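Local coordinates for YesW protein (Bacillus subtilis, PDB 2ZUX) that cleaves the backbone of type I rhamnogalacturonan from plant cell walls by endo-type elimination, with calcium or manganese required for activity, at residues 115-120 with 130-135; 180-185 with 553-558; 268-273 with 282-287. One frame throughout, in Å; residues are numbered along the deposited sequence.

Overall arrangement
The three contacts lie in one run across the family 11 lyase domain, a beta-propeller. Contact 1 meets a rhamnose: N115 and D135 line its pocket. Contact 2 is centred about 9 Å from contact 1 and shares a calcium with it. D116 OD2 of contact 1 and N555 O of contact 2, both ligands of that ion, are 3.1 Å apart. Contact 3 is centred about 9 Å from contact 2, where M182 SD lies 3.6 Å from G271 CA. Contacts 1 and 3 do not touch; their centres are about 17 Å apart. The loop 553-558 thus sits between two propeller sheets, and Y558 at its end reaches a second rhamnose.

Contact 1: 115-120 with 130-135; sequences NDASVG and LILKWD. With CA (calcium ion), chain D; RAM (alpha-L-rhamnopyranose), chain N.
D116 OD2 serves a metal and a lysine at once. It binds a calcium ion at 2.4 Å and accepts a salt-bridge hydrogen bond from K133 NZ at 3.1 Å. The ammonium comes from above the carboxylate plane, 40° out of it. The K133 chain is bent at chi3 (74°), which swings CE to within 3.3 Å of N115 ND2. A water accepts from K133 NZ and, weakly, from N115 ND2. N555, A557 and N559 complete the protein ligands of the calcium. An alanine in place of K133 would probably leave D116 OD2 with the calcium but no salt bridge, and the water without its stronger donor.

The backbones form an antiparallel hairpin. S118 and I131 are a hydrogen-bonded pair, and K133 N gives D116 O a bond of 2.9 Å. On the face of A117, V119, L130 and L132, V119 CG1 lies alongside L130 CD2 at 3.8 Å.

D135 lies beside N115, the two pointing the same way. Rhamnose O3 donates to D135 OD2 at 2.7 Å, and S139 OG also bonds this oxygen. One strand pair carries a calcium ligand and two substrate-binding residues, and is likely to fix the metal site relative to the sugar pocket.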
loop_
_atom_site.group_PDB
_atom_site.type_symbol
_atom_site.label_atom_id
_atom_site.label_comp_id
_atom_site.label_asym_id
_atom_site.label_seq_id
_atom_site.Cartn_x
_atom_site.Cartn_y
_atom_site.Cartn_z
ATOM N N ASN A 115 -12.568 -5.654 2.715
ATOM C CA ASN A 115 -11.966 -5.216 1.461
ATOM C C ASN A 115 -10.552 -4.683 1.747
ATOM O O ASN A 115 -9.819 -5.299 2.528
ATOM C CB ASN A 115 -12.915 -4.218 0.777
ATOM C CG ASN A 115 -12.635 -4.041 -0.708
ATOM O OD1 ASN A 115 -13.093 -4.831 -1.564
ATOM N ND2 ASN A 115 -11.946 -2.974 -1.033
ATOM N N ASP A 116 -10.165 -3.555 1.146
ATOM C CA ASP A 116 -8.809 -3.018 1.277
ATOM C C ASP A 116 -8.502 -2.628 2.708
ATOM O O ASP A 116 -9.360 -2.086 3.410
ATOM C CB ASP A 116 -8.656 -1.760 0.424
ATOM C CG ASP A 116 -8.890 -1.994 -1.052
ATOM O OD1 ASP A 116 -8.621 -3.102 -1.559
ATOM O OD2 ASP A 116 -9.301 -1.008 -1.708
ATOM N N ALA A 117 -7.253 -2.837 3.107
ATOM C CA ALA A 117 -6.781 -2.367 4.400
ATOM C C ALA A 117 -5.542 -1.491 4.278
ATOM O O ALA A 117 -4.892 -1.420 3.228
ATOM C CB ALA A 117 -6.519 -3.540 5.364
ATOM N N SER A 118 -5.234 -0.828 5.386
ATOM C CA SER A 118 -3.952 -0.179 5.582
ATOM C C SER A 118 -3.494 -0.491 6.998
ATOM O O SER A 118 -4.197 -1.195 7.740
ATOM C CB SER A 118 -4.078 1.327 5.371
ATOM O OG SER A 118 -2.810 1.946 5.413
ATOM N N VAL A 119 -2.307 -0.011 7.357
ATOM C CA VAL A 119 -1.815 -0.148 8.729
ATOM C C VAL A 119 -1.312 1.171 9.283
ATOM O O VAL A 119 -0.830 2.041 8.549
ATOM C CB VAL A 119 -0.686 -1.196 8.867
ATOM C CG1 VAL A 119 -1.240 -2.615 8.800
ATOM C CG2 VAL A 119 0.403 -0.955 7.839
ATOM N N GLY A 120 -1.426 1.301 10.599
ATOM C CA GLY A 120 -0.812 2.391 11.342
ATOM C C GLY A 120 -0.758 1.952 12.783
ATOM O O GLY A 120 -1.526 1.079 13.194
ATOM N N LEU A 130 -4.658 -2.739 12.138
ATOM C CA LEU A 130 -5.235 -2.828 10.803
ATOM C C LEU A 130 -6.416 -1.878 10.677
ATOM O O LEU A 130 -7.314 -1.883 11.521
ATOM C CB LEU A 130 -5.688 -4.260 10.533
ATOM C CG LEU A 130 -4.554 -5.217 10.170
ATOM C CD1 LEU A 130 -4.936 -6.663 10.466
ATOM C CD2 LEU A 130 -4.124 -5.029 8.711
ATOM N N ILE A 131 -6.397 -1.062 9.623
ATOM C CA ILE A 131 -7.510 -0.179 9.296
ATOM C C ILE A 131 -8.179 -0.792 8.069
ATOM O O ILE A 131 -7.562 -0.866 6.997
ATOM C CB ILE A 131 -7.033 1.275 9.013
ATOM C CG1 ILE A 131 -6.167 1.823 10.165
ATOM C CG2 ILE A 131 -8.219 2.202 8.715
ATOM C CD1 ILE A 131 -6.837 1.853 11.534
ATOM N N LEU A 132 -9.420 -1.247 8.233
ATOM C CA LEU A 132 -10.110 -2.032 7.222
ATOM C C LEU A 132 -11.308 -1.328 6.620
ATOM O O LEU A 132 -12.154 -0.796 7.345
ATOM C CB LEU A 132 -10.585 -3.345 7.847
ATOM C CG LEU A 132 -11.395 -4.299 6.961
ATOM C CD1 LEU A 132 -10.506 -4.891 5.879
ATOM C CD2 LEU A 132 -12.024 -5.393 7.807
ATOM N N LYS A 133 -11.381 -1.347 5.290
ATOM C CA LYS A 133 -12.550 -0.845 4.578
ATOM C C LYS A 133 -13.479 -2.012 4.280
ATOM O O LYS A 133 -13.045 -3.037 3.747
ATOM C CB LYS A 133 -12.127 -0.141 3.283
ATOM C CG LYS A 133 -13.286 0.457 2.469
ATOM C CD LYS A 133 -12.796 1.116 1.171
ATOM C CE LYS A 133 -12.407 0.066 0.145
ATOM N NZ LYS A 133 -11.793 0.660 -1.089
ATOM N N TRP A 134 -14.753 -1.843 4.635
ATOM C CA TRP A 134 -15.803 -2.789 4.268
ATOM C C TRP A 134 -16.445 -2.346 2.957
ATOM O O TRP A 134 -16.626 -1.139 2.713
ATOM C CB TRP A 134 -16.876 -2.836 5.359
ATOM C CG TRP A 134 -16.408 -3.475 6.624
ATOM C CD1 TRP A 134 -15.912 -2.852 7.730
ATOM C CD2 TRP A 134 -16.390 -4.882 6.905
ATOM N NE1 TRP A 134 -15.595 -3.789 8.699
ATOM C CE2 TRP A 134 -15.865 -5.041 8.209
ATOM C CE3 TRP A 134 -16.762 -6.021 6.181
ATOM C CZ2 TRP A 134 -15.717 -6.303 8.815
ATOM C CZ3 TRP A 134 -16.607 -7.272 6.779
ATOM C CH2 TRP A 134 -16.085 -7.398 8.080
ATOM N N ASP A 135 -16.806 -3.308 2.112
ATOM C CA ASP A 135 -17.421 -2.995 0.826
ATOM C C ASP A 135 -18.808 -3.607 0.750
ATOM O O ASP A 135 -18.965 -4.819 0.939
ATOM C CB ASP A 135 -16.565 -3.517 -0.330
ATOM C CG ASP A 135 -16.928 -2.880 -1.650
ATOM O OD1 ASP A 135 -16.908 -1.631 -1.742
ATOM O OD2 ASP A 135 -17.207 -3.633 -2.599
HETATM CA CA CA D . -8.600 -0.241 -3.830
HETATM C C1 RAM N . -16.597 -7.274 -6.463
HETATM C C2 RAM N . -16.402 -6.151 -5.428
HETATM C C3 RAM N . -15.976 -6.655 -4.046
HETATM C C4 RAM N . -14.898 -7.722 -4.187
HETATM C C5 RAM N . -15.493 -8.878 -4.983
HETATM C C6 RAM N . -14.516 -10.035 -5.101
HETATM O O1 RAM N . -17.956 -7.644 -6.522
HETATM O O2 RAM N . -15.454 -5.228 -5.922
HETATM O O3 RAM N . -15.530 -5.585 -3.244
HETATM O O4 RAM N . -14.347 -8.148 -2.950
HETATM O O5 RAM N . -15.792 -8.435 -6.297
HETATM O O HOH W 1 -12.477 -1.197 -3.021
HETATM O O HOH W 2 -10.415 -1.290 -4.801
HETATM O O HOH W 3 -10.066 1.593 -3.409
#

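Contact 2: 180-185 with 553-558; sequences QFMVYD and WQNIAY. With CA (calcium ion), chain D; CA (calcium ion), chain G; RAM (alpha-L-rhamnopyranose), chain M.
A557 N donates a hydrogen bond to Q180 OE1 at 2.9 Å. The donor stands above the plane of the amide carbonyl, 37° out of it. Q180 is bent at chi2 (-54°), which turns CD back toward the loop. OE1 also lies 3.1 Å from I556 CA.

The flat groups stack. The side chain of N555 lies over one face of the F181 ring, the two planes 23° apart. Its CG sits 3.6 Å above the ring, offset toward the rim.

The apolar part belongs to M182. Its chain bends at chi2 and chi3, and the methyl CE meets I556 CG2 at 3.5 Å. The same CE approaches W553 CB more loosely.

The loop also carries metal bonds. W553 to I556 form a type I beta turn, closed by I556 N to W553 O. N555 O, within the turn, and A557 O, just after it, both bind a calcium ion, the latter at 2.4 Å. At the far end of the other segment, D185 OD1 binds a second calcium, with D187, D189, K191 and E193. Y558, a substrate-binding residue, brings OH to 3.0 Å from O2 of a rhamnose.

The loop follows helix 547-553. Strand 182-184 is an edge of its own four-stranded sheet. F181 also packs on I131 and K133 of strand 129-136, while I556 and A557 touch L269 of strand 268-273.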
loop_
_atom_site.group_PDB
_atom_site.type_symbol
_atom_site.label_atom_id
_atom_site.label_comp_id
_atom_site.label_asym_id
_atom_site.label_seq_id
_atom_site.Cartn_x
_atom_site.Cartn_y
_atom_site.Cartn_z
ATOM N N GLN A 180 -10.508 6.956 -0.613
ATOM C CA GLN A 180 -9.079 6.652 -0.613
ATOM C C GLN A 180 -8.563 7.064 0.761
ATOM O O GLN A 180 -8.522 8.251 1.075
ATOM C CB GLN A 180 -8.373 7.436 -1.730
ATOM C CG GLN A 180 -9.071 7.376 -3.092
ATOM C CD GLN A 180 -9.338 5.962 -3.591
ATOM O OE1 GLN A 180 -8.632 5.005 -3.259
ATOM N NE2 GLN A 180 -10.373 5.831 -4.413
ATOM N N PHE A 181 -8.216 6.093 1.599
ATOM C CA PHE A 181 -7.935 6.393 3.005
ATOM C C PHE A 181 -6.464 6.302 3.363
ATOM O O PHE A 181 -5.790 5.319 3.064
ATOM C CB PHE A 181 -8.830 5.574 3.952
ATOM C CG PHE A 181 -8.657 4.070 3.854
ATOM C CD1 PHE A 181 -7.947 3.382 4.829
ATOM C CD2 PHE A 181 -9.234 3.340 2.814
ATOM C CE1 PHE A 181 -7.795 2.000 4.758
ATOM C CE2 PHE A 181 -9.070 1.954 2.732
ATOM C CZ PHE A 181 -8.350 1.292 3.702
ATOM N N MET A 182 -5.973 7.369 3.987
ATOM C CA MET A 182 -4.573 7.479 4.365
ATOM C C MET A 182 -4.417 7.268 5.852
ATOM O O MET A 182 -5.088 7.916 6.656
ATOM C CB MET A 182 -4.017 8.846 3.966
ATOM C CG MET A 182 -3.790 9.004 2.469
ATOM S SD MET A 182 -2.621 7.794 1.797
ATOM C CE MET A 182 -3.702 6.786 0.779
ATOM N N VAL A 183 -3.523 6.357 6.205
ATOM C CA VAL A 183 -3.235 6.070 7.606
ATOM C C VAL A 183 -1.773 6.395 7.847
ATOM O O VAL A 183 -0.891 5.810 7.218
ATOM C CB VAL A 183 -3.531 4.590 7.958
ATOM C CG1 VAL A 183 -3.290 4.338 9.444
ATOM C CG2 VAL A 183 -4.962 4.212 7.563
ATOM N N TYR A 184 -1.507 7.338 8.744
ATOM C CA TYR A 184 -0.136 7.791 8.931
ATOM C C TYR A 184 -0.061 8.693 10.136
ATOM O O TYR A 184 -1.037 9.352 10.485
ATOM C CB TYR A 184 0.356 8.562 7.689
ATOM C CG TYR A 184 1.827 8.334 7.425
ATOM C CD1 TYR A 184 2.255 7.205 6.735
ATOM C CD2 TYR A 184 2.797 9.235 7.881
ATOM C CE1 TYR A 184 3.597 6.972 6.504
ATOM C CE2 TYR A 184 4.153 9.000 7.659
ATOM C CZ TYR A 184 4.542 7.869 6.961
ATOM O OH TYR A 184 5.874 7.594 6.726
ATOM N N ASP A 185 1.113 8.721 10.762
ATOM C CA ASP A 185 1.383 9.701 11.808
ATOM C C ASP A 185 1.756 11.022 11.135
ATOM O O ASP A 185 2.935 11.316 10.930
ATOM C CB ASP A 185 2.496 9.215 12.735
ATOM C CG ASP A 185 2.798 10.184 13.854
ATOM O OD1 ASP A 185 1.984 11.098 14.107
ATOM O OD2 ASP A 185 3.878 10.015 14.468
ATOM N N TRP A 553 -0.374 3.904 0.282
ATOM C CA TRP A 553 -1.248 4.016 -0.890
ATOM C C TRP A 553 -1.725 2.685 -1.465
ATOM O O TRP A 553 -2.441 2.681 -2.467
ATOM C CB TRP A 553 -0.700 4.943 -2.004
ATOM C CG TRP A 553 0.681 4.663 -2.557
ATOM C CD1 TRP A 553 1.747 5.518 -2.488
ATOM C CD2 TRP A 553 1.137 3.521 -3.324
ATOM N NE1 TRP A 553 2.825 4.983 -3.130
ATOM C CE2 TRP A 553 2.494 3.751 -3.634
ATOM C CE3 TRP A 553 0.545 2.312 -3.739
ATOM C CZ2 TRP A 553 3.268 2.839 -4.359
ATOM C CZ3 TRP A 553 1.326 1.395 -4.448
ATOM C CH2 TRP A 553 2.674 1.671 -4.742
ATOM N N GLN A 554 -1.376 1.563 -0.833
ATOM C CA GLN A 554 -1.759 0.274 -1.416
ATOM C C GLN A 554 -3.264 0.169 -1.675
ATOM O O GLN A 554 -3.688 -0.349 -2.718
ATOM C CB GLN A 554 -1.289 -0.911 -0.574
ATOM C CG GLN A 554 -1.449 -2.232 -1.323
ATOM C CD GLN A 554 -0.810 -3.382 -0.584
ATOM O OE1 GLN A 554 -1.481 -4.352 -0.213
ATOM N NE2 GLN A 554 0.495 -3.279 -0.344
ATOM N N ASN A 555 -4.073 0.680 -0.757
ATOM C CA ASN A 555 -5.524 0.573 -0.916
ATOM C C ASN A 555 -6.072 1.349 -2.094
ATOM O O ASN A 555 -7.143 1.028 -2.586
ATOM C CB ASN A 555 -6.269 0.989 0.370
ATOM C CG ASN A 555 -6.184 2.485 0.656
ATOM O OD1 ASN A 555 -5.284 2.946 1.381
ATOM N ND2 ASN A 555 -7.139 3.233 0.162
ATOM N N ILE A 556 -5.384 2.407 -2.510
ATOM C CA ILE A 556 -6.059 3.358 -3.377
ATOM C C ILE A 556 -6.426 2.769 -4.729
ATOM O O ILE A 556 -5.636 2.041 -5.362
ATOM C CB ILE A 556 -5.331 4.706 -3.510
ATOM C CG1 ILE A 556 -4.149 4.607 -4.465
ATOM C CG2 ILE A 556 -4.948 5.253 -2.131
ATOM C CD1 ILE A 556 -3.471 5.940 -4.729
ATOM N N ALA A 557 -7.655 3.082 -5.132
ATOM C CA ALA A 557 -8.195 2.695 -6.433
ATOM C C ALA A 557 -7.738 1.281 -6.805
ATOM O O ALA A 557 -8.055 0.332 -6.071
ATOM C CB ALA A 557 -7.854 3.743 -7.496
ATOM N N TYR A 558 -7.035 1.097 -7.920
ATOM C CA TYR A 558 -6.564 -0.238 -8.273
ATOM C C TYR A 558 -5.229 -0.551 -7.618
ATOM O O TYR A 558 -4.158 -0.223 -8.137
ATOM C CB TYR A 558 -6.517 -0.434 -9.789
ATOM C CG TYR A 558 -7.882 -0.397 -10.470
ATOM C CD1 TYR A 558 -9.070 -0.542 -9.747
ATOM C CD2 TYR A 558 -7.977 -0.225 -11.850
ATOM C CE1 TYR A 558 -10.314 -0.515 -10.394
ATOM C CE2 TYR A 558 -9.216 -0.193 -12.494
ATOM C CZ TYR A 558 -10.376 -0.328 -11.748
ATOM O OH TYR A 558 -11.619 -0.299 -12.340
HETATM CA CA CA D . -8.600 -0.241 -3.830
HETATM CA CA CA G . -0.162 11.537 15.171
HETATM C C1 RAM M . -13.481 -3.206 -9.295
HETATM C C2 RAM M . -12.676 -3.453 -10.568
HETATM C C3 RAM M . -12.644 -4.944 -10.923
HETATM C C4 RAM M . -14.057 -5.530 -10.973
HETATM C C5 RAM M . -14.793 -5.219 -9.668
HETATM C C6 RAM M . -16.244 -5.677 -9.755
HETATM O O1 RAM M . -12.764 -3.665 -8.170
HETATM O O2 RAM M . -13.275 -2.706 -11.608
HETATM O O3 RAM M . -11.990 -5.152 -12.161
HETATM O O4 RAM M . -13.991 -6.923 -11.223
HETATM O O5 RAM M . -14.758 -3.824 -9.370
HETATM O O HOH W 2 -10.415 -1.290 -4.801
HETATM O O HOH W 3 -10.066 1.593 -3.409
HETATM O O HOH W 4 -1.705 11.836 17.050
#

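Contact 3: 268-273 with 282-287; sequences FLAGIA and LIMTRG
F268 and R286 lie side by side at one end of this antiparallel hairpin. F268 CZ sits over one face of the guanidinium, 3.6 Å from R286 CZ and offset toward its rim. The two planes are 51° apart. R286 is extended from CG to NE, which carries the group alongside the ring. V265 O, P249 O, E229 and D266 bind its nitrogens.

The tight part is in the middle. G271 pairs with I283 through two bonds, the shorter from I283 N to G271 O at 2.8 Å. A270 CA also comes 3.1 Å from I283 O in a CA-H...O contact. Next to them, M284 CE touches A270 CB at 3.7 Å. Strand 268-273 is an outer strand of a four-stranded propeller sheet, and A270 and I272 pack on M182 of strand 182-184.

The L269–T285 pair is looser on one side. T285 N still donates to L269 O at 3.0 Å. In return, L269 N makes two weak bonds to T285, to O at 3.4 Å and to OG1. A water enters here and donates to both L269 O and T285 O, each at 2.8 Å.

The ladder is weaker beside F268, where water links the strands, while two acidic residues outside the hairpin meet the arginine charge.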
loop_
_atom_site.group_PDB
_atom_site.type_symbol
_atom_site.label_atom_id
_atom_site.label_comp_id
_atom_site.label_asym_id
_atom_site.label_seq_id
_atom_site.Cartn_x
_atom_site.Cartn_y
_atom_site.Cartn_z
ATOM N N PHE A 268 -10.712 9.573 -7.681
ATOM C CA PHE A 268 -9.845 10.034 -6.597
ATOM C C PHE A 268 -8.629 9.149 -6.409
ATOM O O PHE A 268 -8.701 7.926 -6.590
ATOM C CB PHE A 268 -10.628 10.075 -5.279
ATOM C CG PHE A 268 -11.797 11.013 -5.303
ATOM C CD1 PHE A 268 -11.605 12.381 -5.120
ATOM C CD2 PHE A 268 -13.079 10.540 -5.542
ATOM C CE1 PHE A 268 -12.687 13.266 -5.141
ATOM C CE2 PHE A 268 -14.165 11.406 -5.568
ATOM C CZ PHE A 268 -13.967 12.773 -5.384
ATOM N N LEU A 269 -7.527 9.784 -6.010
ATOM C CA LEU A 269 -6.348 9.096 -5.478
ATOM C C LEU A 269 -5.878 9.871 -4.254
ATOM O O LEU A 269 -6.386 10.958 -3.961
ATOM C CB LEU A 269 -5.231 8.980 -6.525
ATOM C CG LEU A 269 -5.580 8.306 -7.850
ATOM C CD1 LEU A 269 -4.463 8.546 -8.864
ATOM C CD2 LEU A 269 -5.838 6.818 -7.632
ATOM N N ALA A 270 -4.940 9.300 -3.511
ATOM C CA ALA A 270 -4.408 9.966 -2.332
ATOM C C ALA A 270 -3.069 9.363 -2.008
ATOM O O ALA A 270 -2.741 8.261 -2.460
ATOM C CB ALA A 270 -5.368 9.831 -1.134
ATOM N N GLY A 271 -2.284 10.080 -1.212
ATOM C CA GLY A 271 -0.987 9.589 -0.811
ATOM C C GLY A 271 -0.418 10.314 0.385
ATOM O O GLY A 271 -0.934 11.354 0.803
ATOM N N ILE A 272 0.639 9.729 0.937
ATOM C CA ILE A 272 1.511 10.402 1.899
ATOM C C ILE A 272 2.842 10.670 1.204
ATOM O O ILE A 272 3.407 9.778 0.577
ATOM C CB ILE A 272 1.757 9.525 3.143
ATOM C CG1 ILE A 272 0.444 9.201 3.881
ATOM C CG2 ILE A 272 2.774 10.179 4.073
ATOM C CD1 ILE A 272 -0.295 10.385 4.489
ATOM N N ALA A 273 3.329 11.909 1.307
ATOM C CA ALA A 273 4.574 12.326 0.659
ATOM C C ALA A 273 5.357 13.249 1.586
ATOM O O ALA A 273 4.775 14.149 2.184
ATOM C CB ALA A 273 4.271 13.053 -0.632
ATOM N N LEU A 282 0.013 15.150 3.311
ATOM C CA LEU A 282 -1.111 14.403 2.761
ATOM C C LEU A 282 -1.432 14.925 1.368
ATOM O O LEU A 282 -1.569 16.131 1.181
ATOM C CB LEU A 282 -2.319 14.615 3.676
ATOM C CG LEU A 282 -3.659 14.030 3.241
ATOM C CD1 LEU A 282 -3.590 12.510 3.322
ATOM C CD2 LEU A 282 -4.767 14.585 4.130
ATOM N N ILE A 283 -1.568 14.021 0.397
ATOM C CA ILE A 283 -1.925 14.389 -0.972
ATOM C C ILE A 283 -3.330 13.875 -1.277
ATOM O O ILE A 283 -3.611 12.698 -1.068
ATOM C CB ILE A 283 -0.953 13.755 -1.995
ATOM C CG1 ILE A 283 0.510 13.995 -1.580
ATOM C CG2 ILE A 283 -1.270 14.241 -3.421
ATOM C CD1 ILE A 283 0.926 15.461 -1.525
ATOM N N MET A 284 -4.211 14.757 -1.752
ATOM C CA MET A 284 -5.527 14.363 -2.262
ATOM C C MET A 284 -5.582 14.779 -3.723
ATOM O O MET A 284 -5.256 15.928 -4.056
ATOM C CB MET A 284 -6.656 15.065 -1.501
ATOM C CG MET A 284 -6.831 14.603 -0.069
ATOM S SD MET A 284 -7.615 12.948 0.026
ATOM C CE MET A 284 -6.624 12.291 1.342
ATOM N N THR A 285 -5.989 13.856 -4.592
ATOM C CA THR A 285 -6.103 14.158 -6.015
ATOM C C THR A 285 -7.507 13.900 -6.541
ATOM O O THR A 285 -8.295 13.137 -5.950
ATOM C CB THR A 285 -5.084 13.373 -6.873
ATOM O OG1 THR A 285 -5.549 12.037 -7.084
ATOM C CG2 THR A 285 -3.741 13.298 -6.182
ATOM N N ARG A 286 -7.820 14.523 -7.667
ATOM C CA ARG A 286 -9.136 14.378 -8.275
ATOM C C ARG A 286 -8.969 14.497 -9.766
ATOM O O ARG A 286 -8.327 15.435 -10.248
ATOM C CB ARG A 286 -10.093 15.455 -7.756
ATOM C CG ARG A 286 -11.555 15.266 -8.158
ATOM C CD ARG A 286 -12.452 16.252 -7.450
ATOM N NE ARG A 286 -13.828 15.768 -7.428
ATOM C CZ ARG A 286 -14.730 16.102 -6.510
ATOM N NH1 ARG A 286 -14.429 16.970 -5.549
ATOM N NH2 ARG A 286 -15.947 15.564 -6.566
ATOM N N GLY A 287 -9.549 13.551 -10.491
ATOM C CA GLY A 287 -9.456 13.519 -11.941
ATOM C C GLY A 287 -8.208 12.832 -12.455
ATOM O O GLY A 287 -7.156 12.835 -11.808
HETATM O O HOH W 5 -8.685 12.429 -3.225
#